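Local coordinates for DUF4973 domain-containing protein (Bacteroides thetaiotaomicron, PDB 4QNI), which is of unknown function but probably serves as an auxiliary nutrient-binding protein of the cell surface, built from two domains, at residues 29-34 and 126-131; 49-54 and 120-125; 65-70 and 107-112; 92-97 and 132-137; 139-144 and 158-163. All coordinates share one frame; numbering follows the deposited sequence.

Interaction 1 (29-34 and 126-131)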
# COMPACT_ATOMS: atom_id res chain seq x y z
N VAL A 29 -26.84 3.46 14.38
CA VAL A 29 -27.59 3.52 15.63
C VAL A 29 -29.08 3.29 15.31
O VAL A 29 -29.59 3.96 14.43
CB VAL A 29 -27.39 4.90 16.36
CG1 VAL A 29 -28.01 4.89 17.75
CG2 VAL A 29 -25.92 5.32 16.41
N PRO A 30 -29.82 2.38 15.98
CA PRO A 30 -31.24 2.22 15.63
C PRO A 30 -31.96 3.53 15.89
O PRO A 30 -31.64 4.19 16.87
CB PRO A 30 -31.74 1.08 16.53
CG PRO A 30 -30.73 0.90 17.54
CD PRO A 30 -29.41 1.46 17.07
N TYR A 31 -32.88 3.94 14.97
CA TYR A 31 -33.62 5.19 15.12
C TYR A 31 -34.37 5.15 16.46
O TYR A 31 -34.36 6.13 17.20
CB TYR A 31 -34.54 5.43 13.93
CG TYR A 31 -35.50 6.58 14.14
CD1 TYR A 31 -35.08 7.90 13.96
CD2 TYR A 31 -36.82 6.36 14.51
CE1 TYR A 31 -35.95 8.97 14.17
CE2 TYR A 31 -37.70 7.42 14.71
CZ TYR A 31 -37.26 8.72 14.53
OH TYR A 31 -38.13 9.78 14.70
N SER A 32 -34.95 3.99 16.77
CA SER A 32 -35.62 3.70 18.03
C SER A 32 -34.97 2.48 18.68
O SER A 32 -34.81 1.45 18.05
CB SER A 32 -37.11 3.45 17.81
OG SER A 32 -37.80 4.62 17.43
N ARG A 33 -34.60 2.61 19.94
CA ARG A 33 -34.08 1.50 20.73
C ARG A 33 -35.26 0.79 21.39
O ARG A 33 -36.05 1.40 22.13
CB ARG A 33 -33.07 2.00 21.79
CG ARG A 33 -32.44 0.88 22.61
CD ARG A 33 -31.55 -0.02 21.77
NE ARG A 33 -30.33 0.67 21.33
CZ ARG A 33 -29.37 0.08 20.62
NH1 ARG A 33 -29.52 -1.17 20.18
NH2 ARG A 33 -28.28 0.76 20.29
N HIS A 34 -35.41 -0.49 21.11
CA HIS A 34 -36.48 -1.29 21.71
C HIS A 34 -35.99 -2.68 21.96
O HIS A 34 -34.89 -3.04 21.53
CB HIS A 34 -37.81 -1.30 20.90
CG HIS A 34 -37.66 -1.30 19.42
ND1 HIS A 34 -36.83 -2.20 18.77
CD2 HIS A 34 -38.22 -0.47 18.50
CE1 HIS A 34 -36.87 -1.85 17.49
NE2 HIS A 34 -37.71 -0.83 17.28
N ASP A 126 -31.57 11.49 20.44
CA ASP A 126 -32.92 11.94 20.18
C ASP A 126 -32.91 12.36 18.73
O ASP A 126 -32.43 13.45 18.40
CB ASP A 126 -33.37 13.05 21.14
CG ASP A 126 -34.85 13.36 21.04
OD1 ASP A 126 -35.51 12.82 20.11
OD2 ASP A 126 -35.36 14.11 21.88
N PHE A 127 -33.33 11.43 17.86
CA PHE A 127 -33.30 11.61 16.42
C PHE A 127 -34.60 12.20 15.88
O PHE A 127 -34.71 12.43 14.68
CB PHE A 127 -32.99 10.29 15.73
CG PHE A 127 -31.66 9.61 16.03
CD1 PHE A 127 -30.46 10.29 15.84
CD2 PHE A 127 -31.61 8.26 16.37
CE1 PHE A 127 -29.23 9.65 16.05
CE2 PHE A 127 -30.38 7.62 16.58
CZ PHE A 127 -29.20 8.31 16.39
N ARG A 128 -35.57 12.46 16.74
CA ARG A 128 -36.84 13.05 16.31
C ARG A 128 -36.63 14.34 15.50
O ARG A 128 -35.96 15.27 15.95
CB ARG A 128 -37.73 13.32 17.52
CG ARG A 128 -38.31 12.03 18.06
CD ARG A 128 -39.15 12.26 19.28
NE ARG A 128 -38.41 12.92 20.35
CZ ARG A 128 -38.97 13.47 21.42
NH1 ARG A 128 -40.29 13.47 21.57
NH2 ARG A 128 -38.21 14.03 22.36
N ASN A 129 -37.17 14.33 14.29
CA ASN A 129 -37.16 15.39 13.28
C ASN A 129 -35.78 15.73 12.75
O ASN A 129 -35.62 16.80 12.16
CB ASN A 129 -37.85 16.66 13.78
CG ASN A 129 -39.31 16.44 13.99
OD1 ASN A 129 -40.02 15.93 13.12
ND2 ASN A 129 -39.76 16.72 15.17
N ILE A 130 -34.80 14.81 12.91
CA ILE A 130 -33.47 15.07 12.38
C ILE A 130 -33.57 15.18 10.83
O ILE A 130 -34.37 14.47 10.19
CB ILE A 130 -32.42 14.02 12.85
CG1 ILE A 130 -30.99 14.59 12.74
CG2 ILE A 130 -32.58 12.62 12.13
CD1 ILE A 130 -29.90 13.74 13.39
N ASP A 131 -32.85 16.15 10.26
CA ASP A 131 -32.76 16.32 8.82
C ASP A 131 -31.42 15.72 8.44
O ASP A 131 -30.37 16.29 8.73
CB ASP A 131 -32.87 17.82 8.43
CG ASP A 131 -32.98 18.04 6.92
OD1 ASP A 131 -32.57 17.14 6.14
OD2 ASP A 131 -33.50 19.09 6.51
O HOH W 1 -38.68 12.14 13.31
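A buried, mainly apolar contact joins the end of strand 24-30 to the loop that follows strand 118-126, and the side chains of Tyr31 and Phe127 slide past each other in opposite directions, the Tyr31 ring beside Phe127 CB. With CG anti to the carbonyl carbon (chi1 -62°), Phe127 turns the edge of its ring to the other segment: CE2 lies 3.8 Å from Val29 CG1, and CD2 3.6 Å from Tyr31 O. Val29, compact and branched, sets CG1 at this edge and CB close to Phe127 CZ. Phe127 also opens a type II beta turn that runs to Ile130, closed by Ile130 N to Phe127 O at 3.0 Å; Asn129, with positive phi (65°), suits its third position in this E-set-like domain. Tyr31 lays CE1 3.6 Å from Phe127 CB, while its hydroxyl bonds to Glu45 and accepts from a water, 2.8 Å from OH, that accepts from Asn129 N. Arg128 grips Asp126 side-on, NE 2.9 Å from Asp126 OD1 on its syn lone pair and NH2 on OD2.

Interaction 2 (49-54 and 120-125)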
# COMPACT_ATOMS: atom_id res chain seq x y z
N ASN A 49 -29.67 4.90 21.74
CA ASN A 49 -28.38 4.97 22.41
C ASN A 49 -27.35 4.21 21.64
O ASN A 49 -27.69 3.41 20.79
CB ASN A 49 -28.46 4.44 23.86
CG ASN A 49 -28.60 2.94 23.96
OD1 ASN A 49 -29.68 2.40 23.83
ND2 ASN A 49 -27.50 2.23 24.15
N TYR A 50 -26.09 4.43 21.98
CA TYR A 50 -24.98 3.71 21.40
C TYR A 50 -23.86 3.59 22.42
O TYR A 50 -23.42 4.60 22.96
CB TYR A 50 -24.49 4.39 20.12
CG TYR A 50 -23.49 3.56 19.35
CD1 TYR A 50 -23.91 2.61 18.41
CD2 TYR A 50 -22.12 3.71 19.55
CE1 TYR A 50 -23.01 1.84 17.70
CE2 TYR A 50 -21.20 2.94 18.84
CZ TYR A 50 -21.65 2.00 17.92
OH TYR A 50 -20.76 1.24 17.20
N GLN A 51 -23.41 2.36 22.67
CA GLN A 51 -22.34 2.06 23.62
C GLN A 51 -20.99 2.10 22.87
O GLN A 51 -20.67 1.21 22.08
CB GLN A 51 -22.60 0.72 24.28
CG GLN A 51 -23.80 0.77 25.21
CD GLN A 51 -23.37 0.81 26.65
OE1 GLN A 51 -23.15 1.88 27.23
NE2 GLN A 51 -23.23 -0.36 27.25
N LEU A 52 -20.23 3.19 23.07
CA LEU A 52 -18.98 3.41 22.35
C LEU A 52 -17.79 2.89 23.16
O LEU A 52 -17.50 3.43 24.23
CB LEU A 52 -18.83 4.91 22.01
CG LEU A 52 -17.57 5.36 21.26
CD1 LEU A 52 -17.64 4.99 19.78
CD2 LEU A 52 -17.37 6.87 21.41
N PRO A 53 -17.08 1.86 22.65
CA PRO A 53 -15.93 1.33 23.39
C PRO A 53 -14.74 2.28 23.48
O PRO A 53 -14.42 3.00 22.53
CB PRO A 53 -15.54 0.09 22.58
CG PRO A 53 -16.75 -0.24 21.75
CD PRO A 53 -17.30 1.09 21.41
N ILE A 54 -14.09 2.27 24.64
CA ILE A 54 -12.90 3.04 24.97
C ILE A 54 -11.93 2.02 25.50
O ILE A 54 -12.27 1.28 26.44
CB ILE A 54 -13.18 4.20 25.95
CG1 ILE A 54 -14.01 5.33 25.27
CG2 ILE A 54 -11.88 4.72 26.56
CD1 ILE A 54 -14.38 6.45 26.14
N LEU A 120 -17.39 1.45 28.32
CA LEU A 120 -18.32 1.79 27.26
C LEU A 120 -18.91 3.13 27.55
O LEU A 120 -19.47 3.35 28.62
CB LEU A 120 -19.41 0.72 27.11
CG LEU A 120 -18.93 -0.66 26.71
CD1 LEU A 120 -19.95 -1.72 27.08
CD2 LEU A 120 -18.64 -0.73 25.22
N LEU A 121 -18.73 4.07 26.62
CA LEU A 121 -19.28 5.41 26.73
C LEU A 121 -20.71 5.37 26.16
O LEU A 121 -20.88 5.15 24.96
CB LEU A 121 -18.37 6.41 25.99
CG LEU A 121 -18.76 7.88 26.14
CD1 LEU A 121 -18.30 8.44 27.46
CD2 LEU A 121 -18.22 8.70 25.02
N ASP A 122 -21.72 5.53 27.02
CA ASP A 122 -23.12 5.44 26.58
C ASP A 122 -23.62 6.73 25.93
O ASP A 122 -24.00 7.69 26.61
CB ASP A 122 -24.05 5.03 27.75
CG ASP A 122 -25.44 4.54 27.32
OD1 ASP A 122 -25.64 4.25 26.09
OD2 ASP A 122 -26.31 4.39 28.20
N LEU A 123 -23.66 6.75 24.61
CA LEU A 123 -24.16 7.92 23.87
C LEU A 123 -25.68 7.83 23.83
O LEU A 123 -26.19 6.77 23.46
CB LEU A 123 -23.58 7.92 22.43
CG LEU A 123 -22.08 7.70 22.24
CD1 LEU A 123 -21.73 7.59 20.74
CD2 LEU A 123 -21.27 8.82 22.91
N LYS A 124 -26.41 8.92 24.20
CA LYS A 124 -27.88 8.92 24.15
C LYS A 124 -28.29 9.79 22.99
O LYS A 124 -27.63 10.79 22.72
CB LYS A 124 -28.54 9.37 25.45
CG LYS A 124 -28.11 8.57 26.70
CD LYS A 124 -28.59 7.12 26.71
CE LYS A 124 -28.78 6.65 28.14
NZ LYS A 124 -28.95 5.17 28.23
N PHE A 125 -29.32 9.37 22.25
CA PHE A 125 -29.73 10.08 21.06
C PHE A 125 -31.22 10.34 21.03
O PHE A 125 -32.03 9.52 21.47
CB PHE A 125 -29.35 9.31 19.79
CG PHE A 125 -27.88 9.16 19.55
CD1 PHE A 125 -27.15 10.19 18.96
CD2 PHE A 125 -27.22 7.98 19.86
CE1 PHE A 125 -25.79 10.04 18.70
CE2 PHE A 125 -25.85 7.83 19.60
CZ PHE A 125 -25.14 8.87 19.07
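Gln51 of strand 47-56 folds over its partners on strand 118-126, starting from a CB on the same face of the sheet as Asp122. CG stands 4.0 Å from Asp122 OD1, and a bend at chi2 (-104°) turns CD toward the other strand, 4.0 Å from Leu120 CB. OE1 then comes 3.3 Å from Asp122 CB, and NE2 rests 3.6 Å from Leu120 CD1, so Gln51 crosses Leu120 at about a right angle, its polar end on the exposed side. Beneath it the strands pair antiparallel in the beta sandwich of this E-set-like domain: Tyr50 with Leu123 and Leu52 with Leu121 are hydrogen-bonded pairs, Leu52 N to Leu121 O being nearly straight at 173°. These four residues point to the other face, where leucines suit the interior; Leu123 and Leu52 also pack on Leu163. Asp122 has two further partners on the Gln51 face: Asn49 ND2 makes a weak bond to OD1, and Lys124 NZ, also bridged to Glu42, meets OD2 at 2.8 Å from above the carboxylate plane.

Interaction 3 (65-70 and 107-112)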
# COMPACT_ATOMS: atom_id res chain seq x y z
N ASN A 65 -7.92 2.06 39.31
CA ASN A 65 -9.14 2.57 38.65
C ASN A 65 -8.83 3.81 37.81
O ASN A 65 -8.16 4.73 38.29
CB ASN A 65 -10.23 2.90 39.68
CG ASN A 65 -10.94 1.70 40.26
OD1 ASN A 65 -11.08 0.65 39.63
ND2 ASN A 65 -11.46 1.86 41.47
N VAL A 66 -9.33 3.83 36.56
CA VAL A 66 -9.06 4.93 35.63
C VAL A 66 -10.36 5.69 35.32
O VAL A 66 -11.37 5.08 34.97
CB VAL A 66 -8.36 4.42 34.33
CG1 VAL A 66 -8.14 5.55 33.32
CG2 VAL A 66 -7.04 3.73 34.65
N THR A 67 -10.32 7.02 35.46
CA THR A 67 -11.42 7.90 35.12
C THR A 67 -11.02 8.58 33.83
O THR A 67 -10.06 9.35 33.81
CB THR A 67 -11.74 8.88 36.26
OG1 THR A 67 -12.11 8.14 37.41
CG2 THR A 67 -12.86 9.86 35.90
N VAL A 68 -11.72 8.27 32.75
CA VAL A 68 -11.45 8.82 31.42
C VAL A 68 -12.35 10.03 31.20
O VAL A 68 -13.55 9.98 31.46
CB VAL A 68 -11.62 7.74 30.32
CG1 VAL A 68 -11.31 8.30 28.93
CG2 VAL A 68 -10.75 6.52 30.62
N HIS A 69 -11.75 11.11 30.73
CA HIS A 69 -12.42 12.36 30.42
C HIS A 69 -12.54 12.49 28.92
O HIS A 69 -11.55 12.33 28.20
CB HIS A 69 -11.66 13.53 31.03
CG HIS A 69 -11.64 13.44 32.52
ND1 HIS A 69 -12.57 14.10 33.29
CD2 HIS A 69 -10.85 12.69 33.32
CE1 HIS A 69 -12.28 13.78 34.54
NE2 HIS A 69 -11.27 12.93 34.61
N VAL A 70 -13.77 12.71 28.46
CA VAL A 70 -14.17 12.79 27.06
C VAL A 70 -14.79 14.17 26.83
O VAL A 70 -15.57 14.63 27.66
CB VAL A 70 -15.17 11.63 26.71
CG1 VAL A 70 -15.87 11.85 25.38
CG2 VAL A 70 -14.48 10.26 26.73
N PRO A 107 -21.76 11.05 28.83
CA PRO A 107 -21.05 11.51 30.04
C PRO A 107 -19.73 12.16 29.66
O PRO A 107 -19.13 11.78 28.65
CB PRO A 107 -20.85 10.24 30.86
CG PRO A 107 -21.00 9.12 29.91
CD PRO A 107 -21.78 9.58 28.72
N GLU A 108 -19.30 13.18 30.41
CA GLU A 108 -18.02 13.83 30.14
C GLU A 108 -16.92 13.08 30.86
O GLU A 108 -15.74 13.35 30.63
CB GLU A 108 -18.06 15.30 30.56
CG GLU A 108 -18.49 16.22 29.43
CD GLU A 108 -19.02 17.57 29.89
OE1 GLU A 108 -18.19 18.42 30.31
OE2 GLU A 108 -20.25 17.78 29.84
N SER A 109 -17.29 12.07 31.66
CA SER A 109 -16.38 11.27 32.46
C SER A 109 -16.83 9.79 32.49
O SER A 109 -18.01 9.50 32.66
CB SER A 109 -16.30 11.85 33.88
OG SER A 109 -15.98 10.90 34.88
N LEU A 110 -15.87 8.87 32.32
CA LEU A 110 -16.16 7.44 32.33
C LEU A 110 -15.18 6.70 33.23
O LEU A 110 -13.98 6.89 33.12
CB LEU A 110 -16.11 6.87 30.88
CG LEU A 110 -16.29 5.36 30.74
CD1 LEU A 110 -17.74 4.93 30.99
CD2 LEU A 110 -15.73 4.85 29.43
N GLN A 111 -15.70 5.83 34.09
CA GLN A 111 -14.87 5.02 34.98
C GLN A 111 -14.56 3.67 34.34
O GLN A 111 -15.45 3.04 33.75
CB GLN A 111 -15.58 4.81 36.32
CG GLN A 111 -15.88 6.08 37.11
CD GLN A 111 -14.73 6.61 37.93
OE1 GLN A 111 -14.59 7.82 38.12
NE2 GLN A 111 -13.88 5.72 38.46
N ILE A 112 -13.31 3.21 34.47
CA ILE A 112 -12.87 1.89 34.00
C ILE A 112 -12.49 1.10 35.25
O ILE A 112 -11.69 1.60 36.05
CB ILE A 112 -11.70 1.93 32.94
CG1 ILE A 112 -11.82 3.07 31.91
CG2 ILE A 112 -11.47 0.56 32.29
CD1 ILE A 112 -12.81 2.93 30.81
O HOH W 2 -14.67 15.99 32.39
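Strands 66-72 and 109-112 pair as antiparallel neighbours in the mixed sheet of the N-terminal, E-set-like domain, their short axes at 154°. Backbone bonds carry the pairing. Val66 with Ile112 and Val68 with Leu110 are hydrogen-bonded pairs; Val68 N to Leu110 O and Leu110 N to Val68 O are both 2.7 Å, whereas Val66 N to Ile112 O stretches to 3.3 Å near the strand end. Past the regular pairs, Val70 N still reaches Glu108 O, approaching from above the carbonyl plane. CA-H...O contacts fill the gaps between these bonds, as from Ser109 CA to Val68 O. Apolar contact lies on the face of Val66, Val68, Leu110 and Ile112: Val68 CG2 meets Ile112 CG1 at 3.8 Å, and beta-branched residues suit extended backbone here. Val66 and Val68 also pack on His11 and Ile13 of the second subunit. Polar groups occupy the face of Thr67, His69, Ser109 and Gln111. A water lies in the plane of the His69 ring, 3.0 Å from ND1, and bonds weakly to Glu108 O. The Gln111 chain bends at chi2 (-83°), and Thr67 OG1 donates to its OE1 at 2.6 Å from above the amide plane.

Interaction 4 (92-97 and 132-137)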
# COMPACT_ATOMS: atom_id res chain seq x y z
N TYR A 92 -20.01 20.37 4.12
CA TYR A 92 -19.36 20.10 5.41
C TYR A 92 -20.13 19.11 6.25
O TYR A 92 -21.34 19.05 6.15
CB TYR A 92 -19.23 21.38 6.22
CG TYR A 92 -18.10 22.32 5.87
CD1 TYR A 92 -17.34 22.13 4.72
CD2 TYR A 92 -17.78 23.39 6.70
CE1 TYR A 92 -16.29 22.98 4.41
CE2 TYR A 92 -16.71 24.24 6.41
CZ TYR A 92 -15.97 24.03 5.26
OH TYR A 92 -14.94 24.89 4.97
N TYR A 93 -19.42 18.34 7.10
CA TYR A 93 -20.07 17.50 8.10
C TYR A 93 -20.55 18.45 9.18
O TYR A 93 -19.80 19.36 9.56
CB TYR A 93 -19.10 16.45 8.68
CG TYR A 93 -18.63 15.44 7.66
CD1 TYR A 93 -19.47 14.42 7.23
CD2 TYR A 93 -17.34 15.50 7.14
CE1 TYR A 93 -19.04 13.48 6.30
CE2 TYR A 93 -16.90 14.56 6.21
CZ TYR A 93 -17.75 13.54 5.79
OH TYR A 93 -17.35 12.62 4.85
N GLU A 94 -21.81 18.34 9.58
CA GLU A 94 -22.36 19.26 10.58
C GLU A 94 -22.15 18.71 11.96
O GLU A 94 -22.23 17.52 12.20
CB GLU A 94 -23.84 19.58 10.33
CG GLU A 94 -24.08 20.44 9.10
CD GLU A 94 -23.52 21.86 9.12
OE1 GLU A 94 -23.60 22.54 10.17
OE2 GLU A 94 -23.04 22.30 8.05
N ASP A 95 -21.82 19.59 12.86
CA ASP A 95 -21.50 19.31 14.25
C ASP A 95 -22.76 19.03 15.10
O ASP A 95 -23.40 19.95 15.60
CB ASP A 95 -20.72 20.50 14.81
CG ASP A 95 -20.03 20.23 16.12
OD1 ASP A 95 -20.32 19.19 16.73
OD2 ASP A 95 -19.18 21.06 16.52
N MSE A 96 -23.03 17.77 15.32
CA MSE A 96 -24.14 17.26 16.12
C MSE A 96 -24.02 17.59 17.59
O MSE A 96 -25.04 17.63 18.28
CB MSE A 96 -24.18 15.75 15.97
CG MSE A 96 -25.54 15.18 16.12
SE MSE A 96 -25.32 13.29 15.88
CE MSE A 96 -27.14 12.90 15.59
N GLY A 97 -22.78 17.75 18.07
CA GLY A 97 -22.51 18.07 19.47
C GLY A 97 -22.41 19.55 19.80
O GLY A 97 -22.08 19.91 20.93
N MSE A 132 -31.46 14.53 7.85
CA MSE A 132 -30.25 13.79 7.49
C MSE A 132 -29.52 14.39 6.27
O MSE A 132 -28.42 13.92 5.93
CB MSE A 132 -30.56 12.29 7.30
CG MSE A 132 -30.87 11.58 8.63
SE MSE A 132 -29.30 11.55 9.83
CE MSE A 132 -28.21 10.31 8.85
N SER A 133 -30.08 15.49 5.70
CA SER A 133 -29.49 16.30 4.61
C SER A 133 -28.20 16.92 5.10
O SER A 133 -27.28 17.15 4.33
CB SER A 133 -30.44 17.40 4.19
OG SER A 133 -31.07 16.96 3.01
N GLU A 134 -28.17 17.23 6.40
CA GLU A 134 -27.00 17.69 7.12
C GLU A 134 -26.21 16.45 7.37
O GLU A 134 -26.78 15.44 7.78
CB GLU A 134 -27.40 18.39 8.45
CG GLU A 134 -28.51 19.41 8.36
CD GLU A 134 -28.24 20.63 7.49
OE1 GLU A 134 -27.07 21.10 7.45
OE2 GLU A 134 -29.19 21.10 6.84
N LYS A 135 -24.93 16.46 7.06
CA LYS A 135 -24.14 15.23 7.24
C LYS A 135 -23.69 15.22 8.71
O LYS A 135 -22.55 15.57 9.02
CB LYS A 135 -22.98 15.23 6.22
CG LYS A 135 -23.46 15.22 4.74
CD LYS A 135 -22.43 15.80 3.74
CE LYS A 135 -21.08 15.10 3.74
NZ LYS A 135 -20.26 15.52 2.57
N TRP A 136 -24.66 14.95 9.62
CA TRP A 136 -24.48 15.02 11.07
C TRP A 136 -23.37 14.10 11.55
O TRP A 136 -23.37 12.91 11.25
CB TRP A 136 -25.78 14.71 11.83
CG TRP A 136 -26.84 15.77 11.67
CD1 TRP A 136 -28.03 15.64 11.01
CD2 TRP A 136 -26.80 17.12 12.16
NE1 TRP A 136 -28.75 16.81 11.11
CE2 TRP A 136 -28.02 17.74 11.80
CE3 TRP A 136 -25.87 17.86 12.91
CZ2 TRP A 136 -28.32 19.06 12.15
CZ3 TRP A 136 -26.17 19.18 13.25
CH2 TRP A 136 -27.38 19.76 12.87
N VAL A 137 -22.44 14.68 12.30
CA VAL A 137 -21.29 14.00 12.86
C VAL A 137 -21.17 14.37 14.34
O VAL A 137 -21.38 15.54 14.70
CB VAL A 137 -20.02 14.44 12.03
CG1 VAL A 137 -18.76 14.48 12.86
CG2 VAL A 137 -19.83 13.55 10.82
O HOH W 3 -23.86 19.10 5.76
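A parallel strand pair of the N-terminal mixed sheet joins strand 93-95 to residues 135-137, the short axes 48° apart. Glu94 takes two bonds, its N reaching Lys135 O at 2.9 Å and its O accepting from Val137 N; N of selenomethionine Met96 binds Val137 O at 2.8 Å. Lys135 centres an inverse gamma turn; a water links its amide to Tyr92 O. Glu94 CB lies over one face of the Trp136 six-membered ring, 4.1 Å from its centroid, so aliphatic stem, not charge, meets the indole. Asp95 O approaches the ring edge, 3.7 Å from Trp136 CZ3. Tyr93 CB packs against Val137 CG2 at 3.7 Å. Lys135 NZ makes a cation-pi contact over the Tyr93 ring face, 4.8 Å from the centroid; Leu91 O and Tyr85 OH also bind it. Glu94 OE2 and Glu134 OE1 lie 4.2 Å apart; if both are ionised, the salt bridge from Arg231 to Glu134 would probably ease their repulsion, while the pi face and oxygens around Lys135 should favour its charge.

Interaction 5 (139-144 and 158-163)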
# COMPACT_ATOMS: atom_id res chain seq x y z
N PRO A 139 -18.31 14.82 16.96
CA PRO A 139 -16.84 14.78 17.15
C PRO A 139 -16.43 14.72 18.64
O PRO A 139 -16.84 15.57 19.41
CB PRO A 139 -16.38 16.07 16.48
CG PRO A 139 -17.56 17.07 16.68
CD PRO A 139 -18.81 16.22 16.95
N LEU A 140 -15.63 13.72 19.03
CA LEU A 140 -15.21 13.50 20.42
C LEU A 140 -13.72 13.32 20.54
O LEU A 140 -13.08 12.85 19.61
CB LEU A 140 -15.89 12.23 21.03
CG LEU A 140 -17.42 12.17 20.96
CD1 LEU A 140 -17.91 10.75 21.13
CD2 LEU A 140 -18.04 13.07 21.98
N GLN A 141 -13.18 13.60 21.72
CA GLN A 141 -11.77 13.39 22.01
C GLN A 141 -11.57 12.91 23.43
O GLN A 141 -12.38 13.24 24.31
CB GLN A 141 -10.95 14.68 21.76
CG GLN A 141 -11.39 15.84 22.65
CD GLN A 141 -10.64 17.14 22.44
OE1 GLN A 141 -11.24 18.23 22.45
NE2 GLN A 141 -9.33 17.07 22.30
N ILE A 142 -10.49 12.14 23.65
CA ILE A 142 -10.02 11.77 24.98
C ILE A 142 -9.25 13.00 25.48
O ILE A 142 -8.38 13.49 24.76
CB ILE A 142 -9.15 10.49 25.00
CG1 ILE A 142 -9.88 9.22 24.43
CG2 ILE A 142 -8.55 10.28 26.39
CD1 ILE A 142 -11.16 8.76 25.09
N VAL A 143 -9.64 13.55 26.63
CA VAL A 143 -9.03 14.76 27.18
C VAL A 143 -7.75 14.38 27.92
O VAL A 143 -7.76 13.42 28.69
CB VAL A 143 -10.02 15.55 28.09
CG1 VAL A 143 -9.34 16.72 28.80
CG2 VAL A 143 -11.19 16.04 27.27
N ASP A 144 -6.67 15.12 27.68
CA ASP A 144 -5.39 14.90 28.34
C ASP A 144 -5.13 15.97 29.40
O ASP A 144 -5.42 17.15 29.17
CB ASP A 144 -4.25 14.86 27.30
CG ASP A 144 -3.44 13.58 27.33
OD1 ASP A 144 -3.43 12.89 28.38
OD2 ASP A 144 -2.77 13.28 26.31
N TYR A 158 -6.14 7.94 17.18
CA TYR A 158 -6.70 6.94 18.10
C TYR A 158 -7.43 7.56 19.28
O TYR A 158 -8.36 6.97 19.80
CB TYR A 158 -5.60 6.01 18.65
CG TYR A 158 -5.05 4.95 17.71
CD1 TYR A 158 -5.51 4.84 16.40
CD2 TYR A 158 -4.06 4.07 18.12
CE1 TYR A 158 -5.02 3.87 15.53
CE2 TYR A 158 -3.54 3.10 17.26
CZ TYR A 158 -4.02 3.00 15.96
OH TYR A 158 -3.51 2.05 15.11
N ALA A 159 -6.99 8.75 19.72
CA ALA A 159 -7.57 9.48 20.84
C ALA A 159 -8.73 10.39 20.39
O ALA A 159 -9.30 11.12 21.21
CB ALA A 159 -6.49 10.29 21.54
N LYS A 160 -9.11 10.32 19.11
CA LYS A 160 -10.17 11.13 18.52
C LYS A 160 -11.14 10.28 17.73
O LYS A 160 -10.73 9.35 17.05
CB LYS A 160 -9.57 12.24 17.64
CG LYS A 160 -9.20 13.47 18.49
CD LYS A 160 -8.01 14.20 17.97
CE LYS A 160 -7.80 15.52 18.65
NZ LYS A 160 -7.80 15.43 20.13
N ALA A 161 -12.43 10.60 17.84
CA ALA A 161 -13.50 9.89 17.16
C ALA A 161 -14.46 10.89 16.47
O ALA A 161 -15.17 11.63 17.16
CB ALA A 161 -14.25 9.00 18.16
N ILE A 162 -14.46 10.91 15.13
CA ILE A 162 -15.35 11.74 14.33
C ILE A 162 -16.41 10.78 13.83
O ILE A 162 -16.16 10.01 12.90
CB ILE A 162 -14.57 12.50 13.22
CG1 ILE A 162 -13.38 13.32 13.76
CG2 ILE A 162 -15.49 13.35 12.36
CD1 ILE A 162 -13.59 14.27 15.04
N LEU A 163 -17.57 10.73 14.54
CA LEU A 163 -18.59 9.73 14.25
C LEU A 163 -19.73 10.22 13.36
O LEU A 163 -20.57 11.01 13.79
CB LEU A 163 -19.17 9.09 15.53
CG LEU A 163 -18.19 8.73 16.68
CD1 LEU A 163 -18.94 8.46 17.98
CD2 LEU A 163 -17.24 7.58 16.29
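Ile162 CG1 stands anti to the carbonyl carbon (chi1 -54°), and chi2 of -47° brings CD1 to Pro139, 3.6 Å from Pro139 CB. On the other face Leu140 CG also lies anti to the carbonyl carbon, and its CD1 reaches Leu163 CD1 at 4.0 Å as the two side chains cross obliquely. Strands 135-142 and 160-168 run antiparallel in the mixed sheet of the N-terminal domain, and the second leads on toward the C-terminal domain. Leu140 and Ala161 form a hydrogen-bonded pair, with Ala161 N to Leu140 O at 2.9 Å and almost straight at 177°. Ile142 N extends the pairing to Ala159 O. Proline suits its non-hydrogen-bonded position opposite Ile162, having no N-H to give. The small Ala161 lies on the face with Leu140, where Phe15 of the second subunit packs on both. On the face of Pro139 and Ile162, Gln141 and Lys160 lie side by side, pointing the same way, with Lys160 CG 3.9 Å from Gln141 CB.

Overall arrangement
From the N terminus, residues 29-34, which start on the end of strand 24-30, meet 126-131 to close the long loop of interaction 1. Within that loop, interaction 2 joins strands 47-56 and 118-126, and interaction 3 lies inside interaction 2 in turn. Interaction 4 crosses interactions 1, 2 and 3, because 92-97 falls between their segments and pairs beyond them. Interaction 5 follows in series and shares strand 135-142 with interaction 4. Interactions 3, 4 and 5 thus build the mixed sheet, interaction 2 belongs to the facing three-stranded sheet, and interaction 1 bridges the two. Leucines of interactions 2 and 5 meet between them, and interactions 2, 3 and 5 all reach the second subunit.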